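Local atomic coordinates of vacuolar protein sorting-associated protein 54 (Mus musculus, PDB entry 3N1E), a protein that probably acts, as a subunit of the GARP tethering complex, in retrograde transport from endosomes to the trans-Golgi network, and is represented here by its C-terminal domain. Residues P48-P52 / C53-I57; I102-G106 / P107-L111. All blocks are in the same frame, centred on the assembly; numbering follows the deposited sequence. Where two conformers were deposited one is given.

Contact 1 of 2, residues P48-P52 / C53-I57; sequences PVPSP and CFRNI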
ATOM      1  N   PRO A  48       4.586 -10.395  20.126  1.00 13.37           N
ATOM      2  CA  PRO A  48       3.165 -10.416  19.755  1.00 12.90           C
ATOM      3  C   PRO A  48       2.873  -9.787  18.394  1.00 14.66           C
ATOM      4  O   PRO A  48       3.728  -9.109  17.835  1.00 13.58           O
ATOM      5  CB  PRO A  48       2.521  -9.578  20.858  1.00 21.18           C
ATOM      6  CG  PRO A  48       3.572  -8.531  21.135  1.00 21.63           C
ATOM      7  CD  PRO A  48       4.899  -9.249  21.008  1.00 20.33           C
ATOM      8  N   VAL A  49       1.669 -10.054  17.884  1.00 11.09           N
ATOM      9  CA  VAL A  49       1.190  -9.533  16.600  1.00  7.64           C
ATOM     10  C   VAL A  49      -0.019  -8.651  16.934  1.00  7.81           C
ATOM     11  O   VAL A  49      -0.888  -9.070  17.708  1.00  9.63           O
ATOM     12  CB  VAL A  49       0.773 -10.667  15.644  1.00 10.05           C
ATOM     13  CG1 VAL A  49      -0.067 -10.152  14.446  1.00  7.88           C
ATOM     14  CG2 VAL A  49       2.007 -11.406  15.124  1.00 10.16           C
ATOM     15  N   PRO A  50      -0.091  -7.445  16.331  1.00  8.33           N
ATOM     16  CA  PRO A  50       0.860  -6.957  15.319  1.00  7.94           C
ATOM     17  C   PRO A  50       2.233  -6.563  15.874  1.00  6.87           C
ATOM     18  O   PRO A  50       2.302  -6.001  16.962  1.00  9.27           O
ATOM     19  CB  PRO A  50       0.171  -5.726  14.743  1.00 10.53           C
ATOM     20  CG  PRO A  50      -0.734  -5.236  15.894  1.00 10.50           C
ATOM     21  CD  PRO A  50      -1.199  -6.491  16.580  1.00  8.41           C
ATOM     22  N   SER A  51       3.288  -6.889  15.134  1.00  6.18           N
ATOM     23  CA  SER A  51       4.654  -6.516  15.504  1.00  7.75           C
ATOM     24  C   SER A  51       4.808  -4.981  15.467  1.00  8.87           C
ATOM     25  O   SER A  51       4.034  -4.279  14.798  1.00  8.35           O
ATOM     26  CB  SER A  51       5.631  -7.147  14.507  1.00  9.52           C
ATOM     27  OG  SER A  51       5.345  -6.654  13.197  1.00 10.77           O
ATOM     28  N   PRO A  52       5.824  -4.450  16.157  1.00 10.99           N
ATOM     29  CA  PRO A  52       6.045  -2.997  16.043  1.00 10.66           C
ATOM     30  C   PRO A  52       6.198  -2.521  14.585  1.00  6.33           C
ATOM     31  O   PRO A  52       5.653  -1.444  14.232  1.00 11.84           O
ATOM     32  CB  PRO A  52       7.347  -2.786  16.836  1.00 15.97           C
ATOM     33  CG  PRO A  52       7.327  -3.893  17.854  1.00 18.16           C
ATOM     34  CD  PRO A  52       6.717  -5.080  17.157  1.00 11.55           C
ATOM     35  N   CYS A  53       6.906  -3.295  13.754  1.00 10.48           N
ATOM     36  CA  CYS A  53       7.118  -2.955  12.358  1.00 11.70           C
ATOM     37  C   CYS A  53       5.764  -2.767  11.667  1.00 11.64           C
ATOM     38  O   CYS A  53       5.515  -1.739  11.024  1.00  9.83           O
ATOM     39  CB  CYS A  53       7.911  -4.074  11.645  1.00 10.63           C
ATOM     40  SG  CYS A  53       8.134  -3.813   9.929  1.00 18.61           S
ATOM     41  N   PHE A  54       4.893  -3.764  11.814  1.00  8.20           N
ATOM     42  CA  PHE A  54       3.590  -3.712  11.134  1.00 10.21           C
ATOM     43  C   PHE A  54       2.667  -2.655  11.721  1.00 10.63           C
ATOM     44  O   PHE A  54       1.871  -2.041  10.977  1.00  9.60           O
ATOM     45  CB  PHE A  54       2.910  -5.081  11.118  1.00  6.86           C
ATOM     46  CG  PHE A  54       3.428  -6.012  10.055  1.00 10.40           C
ATOM     47  CD1 PHE A  54       4.787  -6.294   9.928  1.00 10.25           C
ATOM     48  CD2 PHE A  54       2.552  -6.620   9.177  1.00 13.45           C
ATOM     49  CE1 PHE A  54       5.253  -7.164   8.913  1.00 13.81           C
ATOM     50  CE2 PHE A  54       3.015  -7.507   8.177  1.00 13.52           C
ATOM     51  CZ  PHE A  54       4.361  -7.772   8.071  1.00 13.16           C
ATOM     52  N   ARG A  55       2.765  -2.402  13.040  1.00  7.54           N
ATOM     53  CA  ARG A  55       1.963  -1.306  13.608  1.00  7.06           C
ATOM     54  C   ARG A  55       2.338   0.030  12.970  1.00  9.49           C
ATOM     55  O   ARG A  55       1.473   0.842  12.642  1.00 11.24           O
ATOM     56  CB  ARG A  55       2.114  -1.210  15.139  1.00 11.31           C
ATOM     57  CG  ARG A  55       1.547  -2.402  15.866  1.00 11.86           C
ATOM     58  CD  ARG A  55       1.400  -2.138  17.387  1.00 13.56           C
ATOM     59  NE  ARG A  55       2.641  -1.730  18.060  1.00 18.56           N
ATOM     60  CZ  ARG A  55       3.548  -2.543  18.631  1.00 20.86           C
ATOM     61  NH1 ARG A  55       3.471  -3.875  18.564  1.00 14.76           N
ATOM     62  NH2 ARG A  55       4.578  -2.002  19.269  1.00 19.70           N
ATOM     63  N   ASN A  56       3.641   0.228  12.784  1.00 11.81           N
ATOM     64  CA  ASN A  56       4.125   1.474  12.212  0.50 14.60           C
ATOM     65  C   ASN A  56       3.748   1.610  10.753  1.00 14.05           C
ATOM     66  O   ASN A  56       3.244   2.661  10.353  1.00 14.22           O
ATOM     67  CB  ASN A  56       5.628   1.594  12.411  0.50 11.50           C
ATOM     68  CG  ASN A  56       5.969   1.992  13.803  0.50 22.83           C
ATOM     69  OD1 ASN A  56       5.405   2.956  14.338  0.50 29.13           O
ATOM     70  ND2 ASN A  56       6.887   1.259  14.422  0.50 25.40           N
ATOM     71  N   ILE A  57       3.945   0.549   9.966  1.00  9.45           N
ATOM     72  CA  ILE A  57       3.535   0.533   8.555  1.00  8.05           C
ATOM     73  C   ILE A  57       2.040   0.885   8.468  1.00 10.00           C
ATOM     74  O   ILE A  57       1.625   1.790   7.733  1.00 11.85           O
ATOM     75  CB  ILE A  57       3.794  -0.852   7.916  1.00 10.80           C
ATOM     76  CG1 ILE A  57       5.306  -1.060   7.713  1.00 15.28           C
ATOM     77  CG2 ILE A  57       3.038  -0.994   6.563  1.00 12.81           C
ATOM     78  CD1 ILE A  57       5.720  -2.497   7.396  1.00 20.69           C
TER
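Arg55 reaches back along the start of its own helix to Pro50, and its side chain touches the preceding loop almost from root to tip. CB lies beside two carbonyl oxygens, those of Ser51 and Pro52. CG, turned away from the carbonyl carbon, packs against the ring of Pro50, with Arg55 CG 3.6 Å from Pro50 CG; the two side chains cross at about a right angle. CD stays near Pro50. The chain then bends at chi3 (-56°), which swings the guanidinium back across Pro52: one face of the group lies over Pro52 CA, 3.5 Å from the plane, while NH2 touches Pro52 CG. At the tip, Arg55 NH1 gives a hydrogen bond of 2.9 Å to Pro50 O, a carbonyl lying close to the guanidinium plane; the bond is bent, 140° at the hydrogen.

All this lies at the N-terminus of helix 52-68. Ser51 is the N-cap: Ser51 OG accepts from Phe54 N at 3.2 Å with a fairly straight bond, and Pro52 follows as the first helical residue, where its lack of an N-H costs the helix nothing. The backbone bonds start here, Arg55 N to Ser51 O at 2.9 Å and Asn56 N to Pro52 O at 3.0 Å. The serine hydroxyl sits between N and C of its own backbone (chi1 61°), and besides capping it is hydrogen-bonded to Asp115 of helix 107-124, so one buried oxygen ties the helix start to a neighbouring helix. The same oxygen also approaches the Phe54 ring obliquely, with Ser51 OG 3.3 Å from Phe54 CD1; that ring meets Tyr43 and touches Asp115.

Contact 2 of 2, residues I102-G106 / P107-L111; sequences INDGG and PQNGL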
ATOM      1  N   ILE A 102       9.689 -19.748   5.381  1.00 13.00           N
ATOM      2  CA  ILE A 102       8.991 -20.367   4.273  1.00 17.97           C
ATOM      3  C   ILE A 102       7.541 -20.696   4.623  1.00 14.67           C
ATOM      4  O   ILE A 102       7.158 -20.753   5.805  1.00 14.00           O
ATOM      5  CB  ILE A 102       9.746 -21.616   3.753  1.00 23.20           C
ATOM      6  CG1 ILE A 102       9.721 -22.734   4.793  1.00 21.56           C
ATOM      7  CG2 ILE A 102      11.190 -21.236   3.337  1.00 28.40           C
ATOM      8  CD1 ILE A 102       9.831 -24.125   4.166  1.00 34.75           C
ATOM      9  N   ASN A 103       6.741 -20.909   3.577  1.00 16.35           N
ATOM     10  CA  ASN A 103       5.311 -21.132   3.718  1.00 13.05           C
ATOM     11  C   ASN A 103       4.963 -22.592   3.990  1.00 15.52           C
ATOM     12  O   ASN A 103       4.286 -23.231   3.178  1.00 20.11           O
ATOM     13  CB  ASN A 103       4.627 -20.609   2.438  1.00 14.59           C
ATOM     14  CG  ASN A 103       3.141 -20.426   2.590  1.00 25.60           C
ATOM     15  OD1 ASN A 103       2.400 -20.533   1.601  1.00 39.77           O
ATOM     16  ND2 ASN A 103       2.686 -20.082   3.789  1.00 19.90           N
ATOM     17  N   ASP A 104       5.426 -23.115   5.137  1.00 13.67           N
ATOM     18  CA  ASP A 104       5.296 -24.545   5.465  1.00 13.71           C
ATOM     19  C   ASP A 104       4.257 -24.852   6.538  1.00 15.52           C
ATOM     20  O   ASP A 104       4.086 -26.027   6.947  1.00 16.42           O
ATOM     21  CB  ASP A 104       6.665 -25.139   5.849  1.00 14.78           C
ATOM     22  CG  ASP A 104       7.279 -24.480   7.099  1.00 19.84           C
ATOM     23  OD1 ASP A 104       6.655 -23.593   7.725  1.00 13.68           O
ATOM     24  OD2 ASP A 104       8.401 -24.865   7.470  1.00 19.78           O
ATOM     25  N   GLY A 105       3.588 -23.812   7.045  1.00 11.55           N
ATOM     26  CA  GLY A 105       2.582 -23.999   8.086  1.00 15.09           C
ATOM     27  C   GLY A 105       3.116 -24.044   9.507  1.00 10.54           C
ATOM     28  O   GLY A 105       2.353 -24.257  10.456  1.00 11.16           O
ATOM     29  N   GLY A 106       4.442 -23.911   9.642  1.00  8.58           N
ATOM     30  CA  GLY A 106       5.092 -23.893  10.950  1.00 11.44           C
ATOM     31  C   GLY A 106       4.867 -22.587  11.698  1.00 10.32           C
ATOM     32  O   GLY A 106       4.339 -21.636  11.128  1.00 10.62           O
ATOM     33  N   PRO A 107       5.274 -22.529  12.970  1.00 11.48           N
ATOM     34  CA  PRO A 107       5.041 -21.366  13.829  1.00 10.46           C
ATOM     35  C   PRO A 107       5.574 -20.050  13.222  1.00 10.72           C
ATOM     36  O   PRO A 107       4.895 -19.033  13.298  1.00 11.12           O
ATOM     37  CB  PRO A 107       5.771 -21.706  15.139  1.00 17.85           C
ATOM     38  CG  PRO A 107       6.007 -23.171  15.110  1.00 18.85           C
ATOM     39  CD  PRO A 107       5.870 -23.671  13.693  1.00 13.63           C
ATOM     40  N   GLN A 108       6.753 -20.059  12.602  1.00 11.00           N
ATOM     41  CA  GLN A 108       7.278 -18.855  11.964  0.50 10.34           C
ATOM     42  C   GLN A 108       6.404 -18.373  10.814  1.00  9.01           C
ATOM     43  O   GLN A 108       6.032 -17.197  10.747  1.00  6.99           O
ATOM     44  CB  GLN A 108       8.706 -19.091  11.456  0.50  9.42           C
ATOM     45  CG  GLN A 108       9.512 -17.840  11.473  0.50 12.80           C
ATOM     46  CD  GLN A 108      10.900 -18.037  10.893  0.50 14.70           C
ATOM     47  OE1 GLN A 108      11.118 -18.920  10.063  0.50 12.01           O
ATOM     48  NE2 GLN A 108      11.846 -17.198  11.318  0.50 14.63           N
ATOM     49  N   ASN A 109       6.085 -19.281   9.899  1.00  9.95           N
ATOM     50  CA  ASN A 109       5.136 -18.971   8.822  1.00  8.67           C
ATOM     51  C   ASN A 109       3.807 -18.407   9.424  1.00 10.84           C
ATOM     52  O   ASN A 109       3.291 -17.387   8.966  1.00  9.24           O
ATOM     53  CB  ASN A 109       4.897 -20.266   8.026  1.00 10.18           C
ATOM     54  CG  ASN A 109       3.853 -20.134   6.924  1.00 12.20           C
ATOM     55  OD1 ASN A 109       3.182 -21.101   6.616  1.00 14.34           O
ATOM     56  ND2 ASN A 109       3.745 -18.964   6.297  1.00 12.66           N
ATOM     57  N   GLY A 110       3.342 -19.029  10.510  1.00  8.52           N
ATOM     58  CA  GLY A 110       2.071 -18.647  11.156  1.00 10.31           C
ATOM     59  C   GLY A 110       2.119 -17.217  11.661  1.00  7.08           C
ATOM     60  O   GLY A 110       1.164 -16.451  11.531  1.00  7.91           O
ATOM     61  N   LEU A 111       3.272 -16.818  12.188  1.00  6.53           N
ATOM     62  CA  LEU A 111       3.380 -15.460  12.730  1.00  8.79           C
ATOM     63  C   LEU A 111       3.349 -14.431  11.626  1.00 11.04           C
ATOM     64  O   LEU A 111       2.733 -13.381  11.763  1.00  7.61           O
ATOM     65  CB  LEU A 111       4.675 -15.309  13.530  1.00  6.40           C
ATOM     66  CG  LEU A 111       4.671 -15.936  14.924  1.00  6.69           C
ATOM     67  CD1 LEU A 111       6.116 -16.054  15.460  1.00  7.94           C
ATOM     68  CD2 LEU A 111       3.811 -15.136  15.932  1.00  8.58           C
TER
HETATM   69  O   HOH W   1       9.926 -20.902   8.156  1.00 16.81           O
HETATM   70  O   HOH W   2       7.637 -21.806   9.601  1.00 11.99           O
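Asn109 swings its CG to the far side from its N (chi1 176°), which sends the amide back from the first turn of helix 107-124 into the preceding loop, where Asn103, extended in the same sense (chi1 -164°), brings its own amide across it, the two planes nearly perpendicular (87°). Gly105 N donates to Asn109 OD1 at 2.8 Å, in the carbonyl plane and on a lone pair. A bond from Asn103 ND2 to Asn109 OD1 at 3.0 Å is weak and doubtful, for Asn103 ND2 lies just as near Asn109 ND2, at 2.9 Å. Lower down the same side chain, Asn109 CB rests on Ile102 O at 3.2 Å.

Asp104 ties the loop to its own next turn. Its OD1 takes Gly106 N at 2.9 Å, from above the carboxylate plane, which makes an Asx turn just ahead of the helix. That oxygen also accepts from a water that in turn receives Asn109 N, so the carboxylate reaches the first turn through solvent. Gly106 occupies the N-cap position, and its carbonyl starts the helical bonding, with Gly110 N 2.9 Å from Gly106 O. The Gln108 side chain lies close to a bound magnesium ion. Gly105 takes a positive phi, a left-handed backbone conformation that glycine adopts easily.

The buried amide of Asn109, which Trp140 also touches, thus has its oxygen held chiefly by Gly105 N, while the negative charge of Asp104 near the N-terminal end of a helix would probably interact favourably with the helix dipole.

In the fold
Contact 1 and contact 2 are two helix beginnings in a domain made of helices, one at the start of helix 52-68 and the other at the start of helix 107-124. They come in series along the chain, each preceded by a loop: the first follows helix 17-40, the second helix 74-98. Their centres are about 17 Å apart, on the same side of the chain's centre, and they touch where Val49 CG2 packs 4.0 Å from Leu111 O. Helix 107-124 connects them further: it begins in contact 2 and, a little beyond, supplies Ala114 and Asp115, which Val49 touches, and Phe118, which Pro50 touches. The two starts thus lie together at one end of the bundle.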